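Glycine cleavage system H protein 1 (Mycobacterium marinum, PDB 3TZU) probably shuttles the methylamine group of glycine from the P protein to the T protein of the glycine cleavage system, on a covalently bound lipoyl cofactor. Local coordinates at residues E91-A96 against A110-S115; P84-I89 against P118-E123. One frame throughout, in Å; residues are numbered along the deposited sequence.

Contact 1 (E91-A96 against A110-S115); sequences EVNTAA and AGWLYS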
loop_
_atom_site.group_PDB
_atom_site.type_symbol
_atom_site.label_atom_id
_atom_site.label_comp_id
_atom_site.label_asym_id
_atom_site.label_seq_id
_atom_site.Cartn_x
_atom_site.Cartn_y
_atom_site.Cartn_z
ATOM N N GLU A 91 -21.271 2.056 14.630
ATOM C CA GLU A 91 -21.446 0.734 14.000
ATOM C C GLU A 91 -20.108 0.226 13.432
ATOM O O GLU A 91 -19.244 1.026 13.133
ATOM C CB GLU A 91 -22.512 0.806 12.878
ATOM C CG GLU A 91 -23.124 -0.554 12.486
ATOM C CD GLU A 91 -24.182 -0.484 11.361
ATOM O OE1 GLU A 91 -24.485 0.641 10.848
ATOM O OE2 GLU A 91 -24.713 -1.583 10.997
ATOM N N VAL A 92 -19.951 -1.096 13.333
ATOM C CA VAL A 92 -18.822 -1.743 12.651
ATOM C C VAL A 92 -19.404 -2.702 11.626
ATOM O O VAL A 92 -20.442 -3.319 11.888
ATOM C CB VAL A 92 -17.885 -2.531 13.611
ATOM C CG1 VAL A 92 -17.126 -1.574 14.524
ATOM C CG2 VAL A 92 -18.666 -3.567 14.433
ATOM N N ASN A 93 -18.752 -2.819 10.463
ATOM C CA ASN A 93 -19.297 -3.647 9.384
ATOM C C ASN A 93 -18.796 -5.064 9.532
ATOM O O ASN A 93 -17.834 -5.456 8.905
ATOM C CB ASN A 93 -18.932 -3.094 8.000
ATOM C CG ASN A 93 -19.579 -3.886 6.853
ATOM O OD1 ASN A 93 -20.183 -4.948 7.068
ATOM N ND2 ASN A 93 -19.475 -3.356 5.631
ATOM N N THR A 94 -19.478 -5.835 10.360
ATOM C CA THR A 94 -19.054 -7.189 10.683
ATOM C C THR A 94 -18.987 -8.125 9.474
ATOM O O THR A 94 -18.168 -9.044 9.470
ATOM C CB THR A 94 -19.968 -7.781 11.771
ATOM O OG1 THR A 94 -19.699 -7.101 12.994
ATOM C CG2 THR A 94 -19.739 -9.273 11.952
ATOM N N ALA A 95 -19.835 -7.906 8.467
ATOM C CA ALA A 95 -19.741 -8.672 7.213
ATOM C C ALA A 95 -18.355 -8.445 6.578
ATOM O O ALA A 95 -17.776 -9.362 6.013
ATOM C CB ALA A 95 -20.845 -8.290 6.244
ATOM N N ALA A 96 -17.836 -7.226 6.703
ATOM C CA ALA A 96 -16.515 -6.871 6.204
ATOM C C ALA A 96 -15.412 -7.621 6.946
ATOM O O ALA A 96 -14.503 -8.163 6.313
ATOM C CB ALA A 96 -16.302 -5.375 6.337
ATOM N N ALA A 110 -20.390 -1.839 -0.033
ATOM C CA ALA A 110 -20.549 -2.890 0.979
ATOM C C ALA A 110 -19.293 -3.116 1.831
ATOM O O ALA A 110 -19.369 -3.711 2.894
ATOM C CB ALA A 110 -20.999 -4.190 0.318
ATOM N N GLY A 111 -18.137 -2.661 1.355
ATOM C CA GLY A 111 -16.890 -2.780 2.093
ATOM C C GLY A 111 -16.555 -1.675 3.093
ATOM O O GLY A 111 -15.445 -1.635 3.611
ATOM N N TRP A 112 -17.497 -0.783 3.383
ATOM C CA TRP A 112 -17.323 0.188 4.473
ATOM C C TRP A 112 -16.965 -0.544 5.762
ATOM O O TRP A 112 -17.349 -1.711 5.965
ATOM C CB TRP A 112 -18.594 1.016 4.648
ATOM C CG TRP A 112 -19.758 0.226 5.179
ATOM C CD1 TRP A 112 -20.630 -0.596 4.468
ATOM C CD2 TRP A 112 -20.200 0.125 6.567
ATOM N NE1 TRP A 112 -21.547 -1.167 5.292
ATOM C CE2 TRP A 112 -21.349 -0.782 6.564
ATOM C CE3 TRP A 112 -19.776 0.670 7.768
ATOM C CZ2 TRP A 112 -22.039 -1.099 7.730
ATOM C CZ3 TRP A 112 -20.478 0.347 8.938
ATOM C CH2 TRP A 112 -21.580 -0.514 8.919
ATOM N N LEU A 113 -16.213 0.117 6.635
ATOM C CA LEU A 113 -15.586 -0.581 7.767
ATOM C C LEU A 113 -16.256 -0.265 9.083
ATOM O O LEU A 113 -16.384 -1.143 9.928
ATOM C CB LEU A 113 -14.098 -0.221 7.846
ATOM C CG LEU A 113 -13.197 -0.709 6.689
ATOM C CD1 LEU A 113 -11.720 -0.354 6.930
ATOM C CD2 LEU A 113 -13.368 -2.203 6.444
ATOM N N TYR A 114 -16.648 0.992 9.275
ATOM C CA TYR A 114 -17.326 1.429 10.505
ATOM C C TYR A 114 -18.034 2.760 10.301
ATOM O O TYR A 114 -17.892 3.395 9.270
ATOM C CB TYR A 114 -16.350 1.490 11.720
ATOM C CG TYR A 114 -15.255 2.540 11.674
ATOM C CD1 TYR A 114 -15.508 3.852 12.017
ATOM C CD2 TYR A 114 -13.948 2.200 11.324
ATOM C CE1 TYR A 114 -14.503 4.819 11.987
ATOM C CE2 TYR A 114 -12.932 3.160 11.279
ATOM C CZ TYR A 114 -13.226 4.472 11.613
ATOM O OH TYR A 114 -12.245 5.438 11.586
ATOM N N SER A 115 -18.841 3.161 11.277
ATOM C CA SER A 115 -19.433 4.495 11.269
ATOM C C SER A 115 -19.080 5.173 12.571
ATOM O O SER A 115 -19.035 4.524 13.633
ATOM C CB SER A 115 -20.946 4.447 11.090
ATOM O OG SER A 115 -21.595 4.164 12.309
#
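Asn93 lies with its side chain stacked on the indole of Trp112, amide and ring planes 27° apart, where edge strand 88-92 gives way to helix 94-98. With CG anti to the backbone N (chi1 -176°), the side chain runs along one face of the ring. Its CB sits over the six-membered part, 3.5 Å from the centroid and almost on the normal, a CH-pi contact, while ND2 lies above the five-membered part. There ND2 is 3.0 Å from Trp112 NE1, but both are donors. Instead ND2 gives one hydrogen bond, in the carbonyl plane and on a lone pair, to Trp112 O at 2.7 Å, and a weak one to Ala110 O. At the other end OD1 weakly accepts Ala96 N at 3.3 Å, making Asn93 the N-cap of the helix. Asparagine suits this place because one short, flat group both donates and accepts.

Trp112 reaches the amide from the crowded rotamer, CG between the backbone N and the carbonyl carbon. Extended Glu91 crosses the indole at its edge, CD 3.6 Å from CH2, and Arg37 makes a cation-pi contact with the ring. Beyond it Glu91 and Ser115 form an antiparallel hydrogen-bonded pair, Ser115 N donating to Glu91 O at 2.9 Å, and Val92 and Tyr114 a non-hydrogen-bonded one, valine CG1 against tyrosine CB. Just past the strand end Asn93 N continues the ladder to Leu113 O at 3.0 Å. Leu113 and Tyr114 both face Val38 in a classic beta bulge of the lipoyl-binding fold, away from the predicted lipoyl-lysine.

With both amide ends engaged and one flank on the indole, the buried Asn93 side chain is fixed in rotation, tying the start of the helix to the loop that leads into strand 114-118.

Contact 2 (P84-I89 against P118-E123); sequences PASGQI and PTAVGE. With ACT (acetate ion), chain E.
A two-stranded antiparallel ribbon, 85-86 against 120-121, with a classic beta bulge at one end, forms this contact, and main-chain atoms do most of the holding. Gly122 N donates to Pro84 O at 2.9 Å, lying in the carbonyl plane. Ser86 uses both its backbone groups: its N donates to Ala120 O at 2.8 Å, a bent bond, and its O accepts Thr119 N at 2.9 Å from above the carbonyl plane. Thr119 and Ala120 thus both face Ser86, and the register slips by one residue before Gly87 comes opposite Pro118. The CA of Pro118 adds a CH...O contact to Ser86 O.

Both segments turn a corner, at Gly87 and at Thr119, as they pass between this small ribbon and the five-stranded sheet of the GcvH fold beside it, in which 88-92 and 114-118 are neighbours. Gly87 has backbone angles (phi 155°, psi -170°) that would drive a CB into the preceding carbonyl oxygen and close upon Pro118 CA, so glycine fits where a side chain would not.

The small side chains divide between the ribbon's two faces. Ala85 CB lies 4.1 Å from Val121 CG1 and also touches Pro118 CB. Buried, with its CB only 3.2 Å from Ala120 O and Ile23 of strand 21-23 against it, Ala85 is a place where a methyl fits snugly. On the other face Ser86 CB meets Ala120 CB at 3.9 Å. Serine OG, anti to the carbonyl carbon (chi1 -56°), gives a hydrogen bond of 2.6 Å to OXT of an acetate ion, probably from the crystallisation liquor, and is also hydrogen-bonded to Ala65 N.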
loop_
_atom_site.group_PDB
_atom_site.type_symbol
_atom_site.label_atom_id
_atom_site.label_comp_id
_atom_site.label_asym_id
_atom_site.label_seq_id
_atom_site.Cartn_x
_atom_site.Cartn_y
_atom_site.Cartn_z
ATOM N N PRO A 84 -9.915 9.214 10.269
ATOM C CA PRO A 84 -10.050 10.512 9.619
ATOM C C PRO A 84 -10.732 11.563 10.516
ATOM O O PRO A 84 -10.630 12.764 10.244
ATOM C CB PRO A 84 -10.950 10.209 8.409
ATOM C CG PRO A 84 -10.815 8.759 8.185
ATOM C CD PRO A 84 -10.652 8.171 9.544
ATOM N N ALA A 85 -11.405 11.093 11.576
ATOM C CA ALA A 85 -12.252 11.954 12.422
ATOM C C ALA A 85 -12.187 11.495 13.871
ATOM O O ALA A 85 -12.047 10.309 14.150
ATOM C CB ALA A 85 -13.691 11.930 11.912
ATOM N N SER A 86 -12.235 12.453 14.787
ATOM C CA SER A 86 -12.441 12.175 16.207
ATOM C C SER A 86 -13.935 11.915 16.456
ATOM O O SER A 86 -14.784 12.520 15.804
ATOM C CB SER A 86 -12.000 13.369 17.057
ATOM O OG SER A 86 -10.655 13.735 16.798
ATOM N N GLY A 87 -14.256 11.024 17.397
ATOM C CA GLY A 87 -15.657 10.762 17.762
ATOM C C GLY A 87 -15.942 9.390 18.350
ATOM O O GLY A 87 -15.022 8.638 18.658
ATOM N N GLN A 88 -17.227 9.070 18.500
ATOM C CA GLN A 88 -17.635 7.787 19.038
ATOM C C GLN A 88 -17.969 6.816 17.909
ATOM O O GLN A 88 -18.650 7.174 16.952
ATOM C CB GLN A 88 -18.839 7.964 19.966
ATOM C CG GLN A 88 -18.892 6.969 21.091
ATOM C CD GLN A 88 -20.029 7.235 22.072
ATOM O OE1 GLN A 88 -20.338 8.381 22.407
ATOM N NE2 GLN A 88 -20.640 6.172 22.551
ATOM N N ILE A 89 -17.493 5.582 18.019
ATOM C CA ILE A 89 -17.902 4.549 17.067
ATOM C C ILE A 89 -19.346 4.077 17.345
ATOM O O ILE A 89 -19.644 3.640 18.429
ATOM C CB ILE A 89 -16.991 3.324 17.114
ATOM C CG1 ILE A 89 -15.520 3.723 16.891
ATOM C CG2 ILE A 89 -17.456 2.301 16.094
ATOM C CD1 ILE A 89 -15.219 4.303 15.532
ATOM N N PRO A 118 -19.038 12.188 14.527
ATOM C CA PRO A 118 -17.808 12.993 14.658
ATOM C C PRO A 118 -17.905 14.199 15.578
ATOM O O PRO A 118 -18.928 14.831 15.618
ATOM C CB PRO A 118 -17.538 13.475 13.214
ATOM C CG PRO A 118 -18.580 12.833 12.360
ATOM C CD PRO A 118 -19.707 12.443 13.245
ATOM N N THR A 119 -16.832 14.498 16.303
ATOM C CA THR A 119 -16.692 15.755 17.034
ATOM C C THR A 119 -15.619 16.621 16.396
ATOM O O THR A 119 -15.491 17.786 16.714
ATOM C CB THR A 119 -16.308 15.520 18.513
ATOM O OG1 THR A 119 -15.125 14.712 18.576
ATOM C CG2 THR A 119 -17.466 14.842 19.287
ATOM N N ALA A 120 -14.839 16.039 15.487
ATOM C CA ALA A 120 -13.774 16.751 14.820
ATOM C C ALA A 120 -13.295 15.919 13.627
ATOM O O ALA A 120 -13.450 14.677 13.617
ATOM C CB ALA A 120 -12.636 17.006 15.786
ATOM N N VAL A 121 -12.742 16.603 12.632
ATOM C CA VAL A 121 -12.154 15.953 11.481
ATOM C C VAL A 121 -10.696 16.401 11.343
ATOM O O VAL A 121 -10.368 17.532 11.626
ATOM C CB VAL A 121 -12.982 16.248 10.192
ATOM C CG1 VAL A 121 -14.392 15.679 10.340
ATOM C CG2 VAL A 121 -13.048 17.742 9.874
ATOM N N GLY A 122 -9.817 15.503 10.921
ATOM C CA GLY A 122 -8.439 15.866 10.534
ATOM C C GLY A 122 -8.377 16.481 9.133
ATOM O O GLY A 122 -9.385 16.971 8.597
ATOM N N GLU A 123 -7.166 16.458 8.573
ATOM C CA GLU A 123 -6.871 16.868 7.199
ATOM C C GLU A 123 -7.667 16.015 6.202
ATOM O O GLU A 123 -7.517 14.808 6.131
ATOM C CB GLU A 123 -5.369 16.709 6.938
HETATM C C ACT E . -9.348 14.508 19.927
HETATM O O ACT E . -10.334 13.843 20.314
HETATM O OXT ACT E . -9.237 14.796 18.734
HETATM C CH3 ACT E . -8.288 14.983 20.872
#

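Contact 1 is the more buried of the two, contact 2 lies partly at the surface, and their centres are about 17 Å apart. Both draw on strand 88-92, one at each end: 84-89 leads into it and 91-96 leaves it for a helix. Contact 1 is nested within the loop that contact 2 closes, because residues 91-115 fall between 84-89 and 118-123. The two meet directly where Tyr114 CD1 packs 3.6 Å from Ile89 CD1 and the tyrosine OH approaches Pro84 CD. Contact 1 adds to its backbone bonds a buried amide stacked on an indole, whereas contact 2 rests mostly on backbone bonds between small residues.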